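Local structure of phage integrase (Pectobacterium atrosepticum, 3JU0) at residues F24-L29 with K36-S41. The protein is a phage-type integrase whose N-terminal arm-type binding domain, the part described here, probably binds DNA during recombination. Numbering follows the deposited sequence.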
# COMPACT_ATOMS: atom_id res chain seq x y z
N PHE A 24 -10.75 0.71 1.87
CA PHE A 24 -10.20 1.38 2.99
C PHE A 24 -9.10 2.36 2.63
O PHE A 24 -8.23 2.66 3.45
CB PHE A 24 -9.76 0.37 4.05
CG PHE A 24 -10.83 -0.56 4.47
CD1 PHE A 24 -10.91 -1.83 3.95
CD2 PHE A 24 -11.78 -0.15 5.42
CE1 PHE A 24 -11.90 -2.69 4.33
CE2 PHE A 24 -12.80 -1.00 5.78
CZ PHE A 24 -12.83 -2.28 5.29
N GLY A 25 -9.11 2.93 1.42
CA GLY A 25 -8.12 3.92 1.06
C GLY A 25 -6.90 3.34 0.39
O GLY A 25 -6.06 4.08 -0.07
N MET A 26 -6.79 2.02 0.40
CA MET A 26 -5.57 1.38 -0.20
C MET A 26 -5.75 0.96 -1.63
O MET A 26 -6.82 0.45 -2.01
CB MET A 26 -5.10 0.21 0.63
CG MET A 26 -3.71 -0.19 0.23
SD MET A 26 -3.06 -1.56 1.19
CE MET A 26 -3.91 -2.97 0.48
N HIS A 27 -4.73 1.16 -2.42
CA HIS A 27 -4.76 0.73 -3.82
C HIS A 27 -3.39 0.25 -4.22
O HIS A 27 -2.37 0.56 -3.60
CB HIS A 27 -5.20 1.82 -4.77
CG HIS A 27 -4.40 3.07 -4.78
ND1 HIS A 27 -3.34 3.31 -5.64
CD2 HIS A 27 -4.59 4.21 -4.10
CE1 HIS A 27 -2.88 4.54 -5.44
NE2 HIS A 27 -3.63 5.11 -4.53
N LEU A 28 -3.37 -0.56 -5.28
CA LEU A 28 -2.14 -0.88 -6.00
C LEU A 28 -2.03 0.07 -7.20
O LEU A 28 -2.93 0.17 -8.00
CB LEU A 28 -2.21 -2.33 -6.46
CG LEU A 28 -0.96 -2.90 -7.12
CD1 LEU A 28 0.04 -3.17 -6.01
CD2 LEU A 28 -1.30 -4.12 -7.91
N LEU A 29 -0.90 0.72 -7.34
CA LEU A 29 -0.56 1.52 -8.49
C LEU A 29 0.26 0.66 -9.41
O LEU A 29 1.36 0.18 -9.04
CB LEU A 29 0.20 2.79 -8.06
CG LEU A 29 0.50 3.77 -9.19
CD1 LEU A 29 -0.84 4.50 -9.68
CD2 LEU A 29 1.48 4.78 -8.68
N LYS A 36 4.91 -2.13 -9.35
CA LYS A 36 3.58 -2.21 -8.68
C LYS A 36 3.74 -1.70 -7.23
O LYS A 36 4.53 -2.28 -6.50
CB LYS A 36 3.08 -3.64 -8.75
CG LYS A 36 2.60 -4.11 -10.11
CD LYS A 36 2.24 -5.54 -10.15
CE LYS A 36 1.60 -5.90 -11.48
NZ LYS A 36 1.42 -7.40 -11.65
N TYR A 37 3.08 -0.57 -6.94
CA TYR A 37 3.27 0.17 -5.72
C TYR A 37 2.04 0.10 -4.85
O TYR A 37 0.96 0.39 -5.32
CB TYR A 37 3.57 1.69 -5.98
CG TYR A 37 4.72 1.97 -6.88
CD1 TYR A 37 4.58 1.94 -8.25
CD2 TYR A 37 5.93 2.36 -6.38
CE1 TYR A 37 5.63 2.21 -9.11
CE2 TYR A 37 7.00 2.62 -7.23
CZ TYR A 37 6.89 2.51 -8.59
OH TYR A 37 7.96 2.85 -9.43
N TRP A 38 2.20 -0.22 -3.57
CA TRP A 38 1.07 -0.13 -2.62
C TRP A 38 1.02 1.28 -2.06
O TRP A 38 2.03 1.83 -1.61
CB TRP A 38 1.24 -1.08 -1.48
CG TRP A 38 1.26 -2.53 -1.85
CD1 TRP A 38 2.34 -3.35 -1.86
CD2 TRP A 38 0.17 -3.29 -2.33
NE1 TRP A 38 1.97 -4.61 -2.25
CE2 TRP A 38 0.62 -4.60 -2.53
CE3 TRP A 38 -1.18 -2.99 -2.58
CZ2 TRP A 38 -0.22 -5.63 -3.05
CZ3 TRP A 38 -2.01 -4.04 -3.05
CH2 TRP A 38 -1.52 -5.32 -3.25
N ARG A 39 -0.18 1.83 -2.07
CA ARG A 39 -0.42 3.21 -1.60
C ARG A 39 -1.65 3.30 -0.74
O ARG A 39 -2.65 2.63 -1.02
CB ARG A 39 -0.61 4.16 -2.77
CG ARG A 39 0.62 4.43 -3.59
CD ARG A 39 1.67 3.53 -3.46
NE ARG A 39 2.89 4.28 -3.70
CZ ARG A 39 4.13 3.90 -3.41
NH1 ARG A 39 4.51 2.70 -2.74
NH2 ARG A 39 4.99 4.78 -3.79
N LEU A 40 -1.59 4.19 0.23
CA LEU A 40 -2.76 4.47 1.08
C LEU A 40 -3.11 5.96 0.97
O LEU A 40 -2.29 6.87 1.26
CB LEU A 40 -2.47 4.13 2.55
CG LEU A 40 -3.58 4.50 3.53
CD1 LEU A 40 -4.80 3.62 3.25
CD2 LEU A 40 -3.14 4.35 4.94
N SER A 41 -4.36 6.25 0.62
CA SER A 41 -4.87 7.61 0.67
C SER A 41 -5.44 7.86 2.06
O SER A 41 -6.21 7.02 2.60
CB SER A 41 -5.93 7.73 -0.41
OG SER A 41 -6.52 9.02 -0.43
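H27 and L29 pair with R39 and Y37 in the antiparallel hairpin of strands 26-30 and 36-44, the two central strands of the domain's four-stranded sheet. Each pair makes two backbone hydrogen bonds; those between L29 and Y37, L29 N to Y37 O and Y37 N to L29 O, are both 2.8 Å. S41 N adds a bond to G25 O just before strand 26-30. G25 has a positive phi of 92°, a shape glycine takes easily.

M26, L28, W38 and L40 share the face turned to helix 61-76. L28 CD1 sits over the six-membered ring of W38, 3.5 Å from its centroid and 5° off the normal, a CH-pi contact. L28 chi2 of 76° turns CD1 onto the ring. M26 approaches the same ring obliquely, with SD 5.4 Å from the centroid, a Met-aromatic contact. M26 CE reaches W38 CE3 at 4.1 Å. W38 NE1 bonds to V59 O, which helps fix the indole.

On the other face, R39 CB lies over the H27 ring, 3.8 Å from its centroid. The R39 chain bends at chi2 and NH1 returns to W38 O at 2.9 Å. L29 CB meets Y37 CB.

The paired strands thus carry an apolar, buried face on one side, where the indole's N-H is satisfied, and a more polar, partly exposed one on the other. The backbone bonds hold the strands in register.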